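Gentamicin resistance protein (Enterococcus gallinarum, PDB 6CTZ) probably phosphorylates aminoglycoside antibiotics such as gentamicin and kanamycin at the 2'' position, as a kinase-like enzyme caught here with GDP, magnesium and kanamycin. Local coordinates at residues Met7-Ile17 against Ile32-Phe42. The protein carries 2 engineered substitutions. Residues are numbered along the deposited sequence; the frame is centred on the assembly and turned at random. Where two conformers were deposited one is given.
Sequences MIMTQFPDISI and ILVNGDWVFRF. With GDP (guanosine-5'-diphosphate), chain B.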
ATOM      1  N   MET A   7      23.792  14.692  -5.226  1.00 22.88           N
ATOM      2  CA  MET A   7      23.717  13.373  -5.843  1.00 22.83           C
ATOM      3  C   MET A   7      23.019  13.440  -7.192  1.00 20.62           C
ATOM      4  O   MET A   7      23.479  12.839  -8.171  1.00 20.83           O
ATOM      5  CB  MET A   7      22.980  12.402  -4.926  1.00 26.17           C
ATOM      6  CG  MET A   7      23.816  11.905  -3.770  1.00 29.76           C
ATOM      7  SD  MET A   7      23.029  10.530  -2.918  1.00 33.61           S
ATOM      8  CE  MET A   7      21.666  11.370  -2.115  1.00 32.64           C
ATOM      9  N   ILE A   8      21.908  14.173  -7.260  1.00 17.81           N
ATOM     10  CA  ILE A   8      21.144  14.253  -8.501  1.00 17.48           C
ATOM     11  C   ILE A   8      21.984  14.896  -9.600  1.00 18.32           C
ATOM     12  O   ILE A   8      22.101  14.372 -10.715  1.00 19.47           O
ATOM     13  CB  ILE A   8      19.829  15.012  -8.261  1.00 17.03           C
ATOM     14  CG1 ILE A   8      18.906  14.210  -7.336  1.00 17.24           C
ATOM     15  CG2 ILE A   8      19.136  15.295  -9.572  1.00 18.29           C
ATOM     16  CD1 ILE A   8      17.714  15.005  -6.864  1.00 17.63           C
ATOM     17  N   MET A   9      22.603  16.031  -9.297  1.00 19.16           N
ATOM     18  CA  MET A   9      23.304  16.745 -10.355  1.00 20.79           C
ATOM     19  C   MET A   9      24.595  16.056 -10.767  1.00 20.84           C
ATOM     20  O   MET A   9      24.969  16.121 -11.942  1.00 20.69           O
ATOM     21  CB  MET A   9      23.505  18.206  -9.975  1.00 23.00           C
ATOM     22  CG  MET A   9      22.189  18.953 -10.009  1.00 25.97           C
ATOM     23  SD  MET A   9      22.391  20.725  -9.944  0.81 28.42           S
ATOM     24  CE  MET A   9      22.995  20.933  -8.269  0.81 25.68           C
ATOM     25  N   THR A  10      25.287  15.404  -9.830  1.00 20.38           N
ATOM     26  CA  THR A  10      26.476  14.632 -10.182  0.63 20.71           C
ATOM     27  C   THR A  10      26.141  13.538 -11.184  1.00 21.09           C
ATOM     28  O   THR A  10      26.851  13.344 -12.179  1.00 22.43           O
ATOM     29  CB  THR A  10      27.069  14.006  -8.920  0.63 22.03           C
ATOM     30  OG1 THR A  10      27.569  15.036  -8.062  0.63 22.50           O
ATOM     31  CG2 THR A  10      28.191  13.044  -9.281  0.63 21.67           C
ATOM     32  N   GLN A  11      25.058  12.806 -10.930  1.00 19.74           N
ATOM     33  CA  GLN A  11      24.752  11.621 -11.713  1.00 19.09           C
ATOM     34  C   GLN A  11      23.939  11.896 -12.966  1.00 19.25           C
ATOM     35  O   GLN A  11      23.956  11.066 -13.879  1.00 20.63           O
ATOM     36  CB  GLN A  11      24.061  10.582 -10.830  1.00 19.93           C
ATOM     37  CG  GLN A  11      24.915  10.268  -9.611  1.00 19.88           C
ATOM     38  CD  GLN A  11      24.338   9.206  -8.712  1.00 19.96           C
ATOM     39  OE1 GLN A  11      23.653   8.286  -9.163  1.00 20.07           O
ATOM     40  NE2 GLN A  11      24.614   9.326  -7.424  1.00 21.53           N
ATOM     41  N   PHE A  12      23.254  13.035 -13.055  1.00 18.45           N
ATOM     42  CA  PHE A  12      22.354  13.309 -14.174  1.00 17.94           C
ATOM     43  C   PHE A  12      22.670  14.678 -14.754  1.00 17.91           C
ATOM     44  O   PHE A  12      22.078  15.686 -14.351  1.00 18.75           O
ATOM     45  CB  PHE A  12      20.896  13.176 -13.745  1.00 17.67           C
ATOM     46  CG  PHE A  12      20.619  11.896 -13.027  1.00 18.08           C
ATOM     47  CD1 PHE A  12      20.809  10.682 -13.663  1.00 19.60           C
ATOM     48  CD2 PHE A  12      20.219  11.899 -11.697  1.00 18.48           C
ATOM     49  CE1 PHE A  12      20.572   9.491 -12.992  1.00 20.52           C
ATOM     50  CE2 PHE A  12      19.984  10.711 -11.026  1.00 20.35           C
ATOM     51  CZ  PHE A  12      20.164   9.511 -11.676  1.00 20.26           C
ATOM     52  N   PRO A  13      23.600  14.748 -15.711  1.00 18.66           N
ATOM     53  CA  PRO A  13      24.026  16.050 -16.245  1.00 19.17           C
ATOM     54  C   PRO A  13      22.934  16.828 -16.947  1.00 18.85           C
ATOM     55  O   PRO A  13      23.126  18.021 -17.202  1.00 20.21           O
ATOM     56  CB  PRO A  13      25.150  15.678 -17.224  1.00 19.54           C
ATOM     57  CG  PRO A  13      25.640  14.339 -16.745  1.00 20.79           C
ATOM     58  CD  PRO A  13      24.406  13.639 -16.244  1.00 19.19           C
ATOM     59  N   ASP A  14      21.814  16.205 -17.296  1.00 19.83           N
ATOM     60  CA  ASP A  14      20.737  16.921 -17.966  1.00 22.02           C
ATOM     61  C   ASP A  14      19.765  17.583 -16.999  1.00 23.11           C
ATOM     62  O   ASP A  14      18.796  18.207 -17.448  1.00 25.59           O
ATOM     63  CB  ASP A  14      19.984  16.006 -18.945  1.00 23.59           C
ATOM     64  CG  ASP A  14      19.431  14.766 -18.282  1.00 25.45           C
ATOM     65  OD1 ASP A  14      20.036  14.293 -17.296  1.00 25.75           O
ATOM     66  OD2 ASP A  14      18.390  14.259 -18.755  1.00 27.11           O
ATOM     67  N   ILE A  15      19.996  17.482 -15.694  1.00 22.26           N
ATOM     68  CA  ILE A  15      19.123  18.088 -14.695  1.00 23.48           C
ATOM     69  C   ILE A  15      19.831  19.300 -14.109  1.00 26.93           C
ATOM     70  O   ILE A  15      20.849  19.164 -13.418  1.00 29.59           O
ATOM     71  CB  ILE A  15      18.730  17.090 -13.600  1.00 22.99           C
ATOM     72  CG1 ILE A  15      17.978  15.923 -14.220  1.00 23.65           C
ATOM     73  CG2 ILE A  15      17.884  17.770 -12.523  1.00 25.17           C
ATOM     74  CD1 ILE A  15      17.721  14.828 -13.262  1.00 24.80           C
ATOM     75  N   SER A  16      19.292  20.486 -14.378  1.00 27.21           N
ATOM     76  CA  SER A  16      19.730  21.721 -13.742  1.00 28.71           C
ATOM     77  C   SER A  16      18.660  22.103 -12.733  1.00 29.01           C
ATOM     78  O   SER A  16      17.512  22.358 -13.108  1.00 30.71           O
ATOM     79  CB  SER A  16      19.905  22.840 -14.767  1.00 30.29           C
ATOM     80  OG  SER A  16      20.212  24.064 -14.126  0.39 30.18           O
ATOM     81  N   ILE A  17      19.032  22.135 -11.462  1.00 27.89           N
ATOM     82  CA  ILE A  17      18.060  22.264 -10.386  1.00 28.30           C
ATOM     83  C   ILE A  17      17.825  23.739 -10.091  1.00 28.97           C
ATOM     84  O   ILE A  17      18.747  24.461  -9.690  1.00 30.46           O
ATOM     85  CB  ILE A  17      18.509  21.490  -9.140  1.00 28.38           C
ATOM     86  CG1 ILE A  17      18.484  19.987  -9.433  1.00 28.64           C
ATOM     87  CG2 ILE A  17      17.620  21.825  -7.984  1.00 29.30           C
ATOM     88  CD1 ILE A  17      18.868  19.116  -8.257  1.00 29.36           C
ATOM     89  N   ILE A  32      11.249  13.934  -3.013  1.00 15.88           N
ATOM     90  CA  ILE A  32      11.371  15.373  -3.207  1.00 16.24           C
ATOM     91  C   ILE A  32      10.928  15.710  -4.624  1.00 16.09           C
ATOM     92  O   ILE A  32      10.882  14.858  -5.511  1.00 16.78           O
ATOM     93  CB  ILE A  32      12.794  15.890  -2.930  1.00 18.42           C
ATOM     94  CG1 ILE A  32      13.801  15.274  -3.907  1.00 18.72           C
ATOM     95  CG2 ILE A  32      13.174  15.584  -1.495  1.00 19.97           C
ATOM     96  CD1 ILE A  32      15.209  15.846  -3.765  1.00 20.34           C
ATOM     97  N   LEU A  33      10.580  16.974  -4.826  1.00 17.22           N
ATOM     98  CA  LEU A  33      10.126  17.455  -6.123  1.00 17.12           C
ATOM     99  C   LEU A  33      11.141  18.464  -6.637  1.00 17.53           C
ATOM    100  O   LEU A  33      11.433  19.455  -5.958  1.00 18.36           O
ATOM    101  CB  LEU A  33       8.742  18.088  -6.009  1.00 18.12           C
ATOM    102  CG  LEU A  33       8.084  18.534  -7.313  1.00 19.10           C
ATOM    103  CD1 LEU A  33       7.854  17.348  -8.255  1.00 20.44           C
ATOM    104  CD2 LEU A  33       6.781  19.276  -7.018  1.00 20.37           C
ATOM    105  N   VAL A  34      11.677  18.207  -7.827  1.00 17.65           N
ATOM    106  CA  VAL A  34      12.704  19.039  -8.441  1.00 18.04           C
ATOM    107  C   VAL A  34      12.078  19.773  -9.615  1.00 19.14           C
ATOM    108  O   VAL A  34      11.445  19.153 -10.475  1.00 18.66           O
ATOM    109  CB  VAL A  34      13.901  18.189  -8.900  1.00 19.07           C
ATOM    110  CG1 VAL A  34      14.832  19.001  -9.810  1.00 19.95           C
ATOM    111  CG2 VAL A  34      14.647  17.643  -7.689  1.00 21.04           C
ATOM    112  N   ASN A  35      12.242  21.095  -9.638  1.00 19.78           N
ATOM    113  CA  ASN A  35      11.739  21.948 -10.712  1.00 21.35           C
ATOM    114  C   ASN A  35      10.231  21.838 -10.901  1.00 22.69           C
ATOM    115  O   ASN A  35       9.720  22.108 -11.993  1.00 24.92           O
ATOM    116  CB  ASN A  35      12.485  21.716 -12.032  1.00 23.08           C
ATOM    117  CG  ASN A  35      13.975  21.969 -11.903  1.00 23.50           C
ATOM    118  OD1 ASN A  35      14.417  22.612 -10.955  1.00 24.32           O
ATOM    119  ND2 ASN A  35      14.754  21.461 -12.851  1.00 23.95           N
ATOM    120  N   GLY A  36       9.505  21.445  -9.853  1.00 21.96           N
ATOM    121  CA  GLY A  36       8.079  21.241  -9.945  1.00 22.42           C
ATOM    122  C   GLY A  36       7.648  20.077 -10.805  1.00 22.26           C
ATOM    123  O   GLY A  36       6.441  19.824 -10.915  1.00 24.54           O
ATOM    124  N   ASP A  37       8.591  19.338 -11.391  1.00 21.36           N
ATOM    125  CA  ASP A  37       8.293  18.366 -12.433  1.00 22.84           C
ATOM    126  C   ASP A  37       8.781  16.958 -12.142  1.00 20.47           C
ATOM    127  O   ASP A  37       8.167  16.005 -12.625  1.00 19.88           O
ATOM    128  CB  ASP A  37       8.919  18.802 -13.770  1.00 26.73           C
ATOM    129  CG  ASP A  37       8.354  20.103 -14.285  1.00 31.85           C
ATOM    130  OD1 ASP A  37       7.270  20.509 -13.817  1.00 34.26           O
ATOM    131  OD2 ASP A  37       8.994  20.714 -15.164  1.00 33.95           O
ATOM    132  N   TRP A  38       9.879  16.796 -11.408  1.00 17.72           N
ATOM    133  CA  TRP A  38      10.551  15.510 -11.275  1.00 16.67           C
ATOM    134  C   TRP A  38      10.509  15.065  -9.824  1.00 15.97           C
ATOM    135  O   TRP A  38      10.945  15.802  -8.935  1.00 18.35           O
ATOM    136  CB  TRP A  38      12.011  15.609 -11.716  1.00 18.38           C
ATOM    137  CG  TRP A  38      12.168  15.795 -13.183  1.00 19.89           C
ATOM    138  CD1 TRP A  38      12.425  16.960 -13.841  1.00 23.08           C
ATOM    139  CD2 TRP A  38      12.073  14.775 -14.186  1.00 19.89           C
ATOM    140  NE1 TRP A  38      12.501  16.727 -15.192  1.00 23.96           N
ATOM    141  CE2 TRP A  38      12.287  15.395 -15.432  1.00 22.64           C
ATOM    142  CE3 TRP A  38      11.826  13.397 -14.147  1.00 20.25           C
ATOM    143  CZ2 TRP A  38      12.264  14.685 -16.631  1.00 22.57           C
ATOM    144  CZ3 TRP A  38      11.801  12.693 -15.337  1.00 21.70           C
ATOM    145  CH2 TRP A  38      12.022  13.339 -16.564  1.00 22.39           C
ATOM    146  N   VAL A  39      10.023  13.860  -9.598  1.00 14.40           N
ATOM    147  CA  VAL A  39      10.052  13.295  -8.284  1.00 13.96           C
ATOM    148  C   VAL A  39      11.330  12.460  -8.150  1.00 14.11           C
ATOM    149  O   VAL A  39      11.553  11.587  -8.927  1.00 15.45           O
ATOM    150  CB  VAL A  39       8.825  12.348  -8.033  1.00 13.66           C
ATOM    151  CG1 VAL A  39       8.939  11.669  -6.680  1.00 14.79           C
ATOM    152  CG2 VAL A  39       7.517  13.090  -8.190  1.00 14.82           C
ATOM    153  N   PHE A  40      12.169  12.780  -7.194  1.00 13.87           N
ATOM    154  CA  PHE A  40      13.305  11.937  -6.848  1.00 14.15           C
ATOM    155  C   PHE A  40      13.009  11.233  -5.534  1.00 14.48           C
ATOM    156  O   PHE A  40      12.629  11.874  -4.544  1.00 15.70           O
ATOM    157  CB  PHE A  40      14.628  12.709  -6.840  1.00 15.14           C
ATOM    158  CG  PHE A  40      15.171  12.917  -8.212  1.00 15.67           C
ATOM    159  CD1 PHE A  40      14.755  13.997  -8.978  1.00 16.40           C
ATOM    160  CD2 PHE A  40      16.036  11.988  -8.769  1.00 16.47           C
ATOM    161  CE1 PHE A  40      15.238  14.180 -10.264  1.00 17.58           C
ATOM    162  CE2 PHE A  40      16.512  12.157 -10.052  1.00 17.40           C
ATOM    163  CZ  PHE A  40      16.107  13.248 -10.803  1.00 17.59           C
ATOM    164  N   ARG A  41      13.144   9.911  -5.546  1.00 14.01           N
ATOM    165  CA  ARG A  41      12.630   9.070  -4.477  1.00 13.69           C
ATOM    166  C   ARG A  41      13.776   8.226  -3.940  1.00 13.77           C
ATOM    167  O   ARG A  41      14.380   7.439  -4.685  1.00 13.78           O
ATOM    168  CB  ARG A  41      11.490   8.206  -5.010  1.00 13.75           C
ATOM    169  CG  ARG A  41      10.742   7.413  -3.958  1.00 13.40           C
ATOM    170  CD  ARG A  41       9.619   6.704  -4.670  1.00 13.33           C
ATOM    171  NE  ARG A  41       8.815   5.732  -3.938  1.00 12.82           N
ATOM    172  CZ  ARG A  41       8.875   4.421  -4.151  1.00 12.20           C
ATOM    173  NH1 ARG A  41       9.789   3.908  -4.970  1.00 13.75           N
ATOM    174  NH2 ARG A  41       8.014   3.611  -3.549  1.00 12.89           N
ATOM    175  N   PHE A  42      14.064   8.396  -2.651  1.00 14.37           N
ATOM    176  CA  PHE A  42      15.263   7.874  -2.008  1.00 14.51           C
ATOM    177  C   PHE A  42      14.884   6.862  -0.941  1.00 15.02           C
ATOM    178  O   PHE A  42      14.215   7.231   0.041  1.00 15.95           O
ATOM    179  CB  PHE A  42      16.033   9.027  -1.366  1.00 15.41           C
ATOM    180  CG  PHE A  42      16.596  10.008  -2.354  1.00 15.22           C
ATOM    181  CD1 PHE A  42      17.857   9.817  -2.905  1.00 16.09           C
ATOM    182  CD2 PHE A  42      15.868  11.128  -2.725  1.00 16.78           C
ATOM    183  CE1 PHE A  42      18.382  10.726  -3.814  1.00 16.92           C
ATOM    184  CE2 PHE A  42      16.386  12.041  -3.631  1.00 17.81           C
ATOM    185  CZ  PHE A  42      17.644  11.837  -4.178  1.00 17.52           C
TER
HETATM  186  PB  GDP B 401       6.787   4.976   0.832  1.00 13.20           P
HETATM  187  O1B GDP B 401       7.129   3.721   0.065  1.00 13.74           O
HETATM  188  O2B GDP B 401       5.357   4.971   1.330  1.00 12.41           O
HETATM  189  O3B GDP B 401       7.811   5.287   1.900  1.00 14.36           O
HETATM  190  O3A GDP B 401       6.942   6.176  -0.243  1.00 12.67           O
HETATM  191  PA  GDP B 401       5.950   6.593  -1.454  1.00 12.85           P
HETATM  192  O1A GDP B 401       6.384   5.955  -2.740  1.00 12.63           O
HETATM  193  O2A GDP B 401       4.508   6.319  -1.064  1.00 12.49           O
HETATM  194  O5' GDP B 401       6.273   8.180  -1.569  1.00 13.39           O
HETATM  195  C5' GDP B 401       6.130   8.996  -0.414  1.00 14.88           C
HETATM  196  C4' GDP B 401       5.103  10.067  -0.694  1.00 13.94           C
HETATM  197  O4' GDP B 401       5.618  10.947  -1.694  1.00 14.24           O
HETATM  198  C3' GDP B 401       3.790   9.566  -1.271  1.00 13.54           C
HETATM  199  O3' GDP B 401       2.908   9.043  -0.272  1.00 15.04           O
HETATM  200  C2' GDP B 401       3.255  10.841  -1.873  1.00 13.25           C
HETATM  201  O2' GDP B 401       2.751  11.705  -0.850  1.00 15.35           O
HETATM  202  C1' GDP B 401       4.519  11.485  -2.418  1.00 13.30           C
HETATM  203  N9  GDP B 401       4.700  11.120  -3.838  1.00 11.79           N
HETATM  204  C8  GDP B 401       5.510  10.169  -4.356  1.00 12.39           C
HETATM  205  N7  GDP B 401       5.388  10.157  -5.709  1.00 12.32           N
HETATM  206  C5  GDP B 401       4.499  11.111  -6.048  1.00 11.97           C
HETATM  207  C6  GDP B 401       3.895  11.622  -7.285  1.00 12.06           C
HETATM  208  O6  GDP B 401       4.217  11.153  -8.393  1.00 12.71           O
HETATM  209  N1  GDP B 401       3.011  12.624  -7.163  1.00 13.36           N
HETATM  210  C2  GDP B 401       2.645  13.160  -5.978  1.00 13.94           C
HETATM  211  N2  GDP B 401       1.758  14.174  -5.956  1.00 14.99           N
HETATM  212  N3  GDP B 401       3.149  12.734  -4.799  1.00 13.17           N
HETATM  213  C4  GDP B 401       4.061  11.740  -4.806  1.00 11.95           C
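From the last turn of helix 2-11, Ile-8 lays its CD1 methyl over one face of the Phe-40 ring, 3.9 Å from the centroid in a CH-pi contact. Its CG1 lies anti to the carbonyl carbon (chi1 -67°) and the chain runs on extended, which carries CD1 on to the methyls of Ile-32 and Val-34, while CG1 meets the edge of Phe-42 at CZ. Phe-40 is gripped at its far end too: Ile-15 CD1 sits at the ring edge, near its plane, 3.3 Å from Phe-40 CZ, a tight fit, and Phe-12 CE2 approaches obliquely at 3.9 Å from Phe-40 CE2. Strands 29-34 and 38-43 form a beta hairpin in the five-stranded antiparallel sheet of the kinase-like N-terminal lobe, with a classic beta bulge where the N atoms of Asp-37 and Trp-38 both donate to Val-34 O. Helix 2-11 and the turn after it pack on one side of this hairpin; from the other, Arg-41 sends NE and NH2 to O1A of GDP, and Glu-55 pairs with its NH1. At the hairpin turn, Asn-35 ND2 donates to Ser-16 O (2.9 Å, 161° at the hydrogen), nearly in its own amide plane but tilted 33° from the carbonyl plane, while Asn-35 OD1 accepts from the backbone N of both Gln-18 and Ser-19, just before strand 20-25.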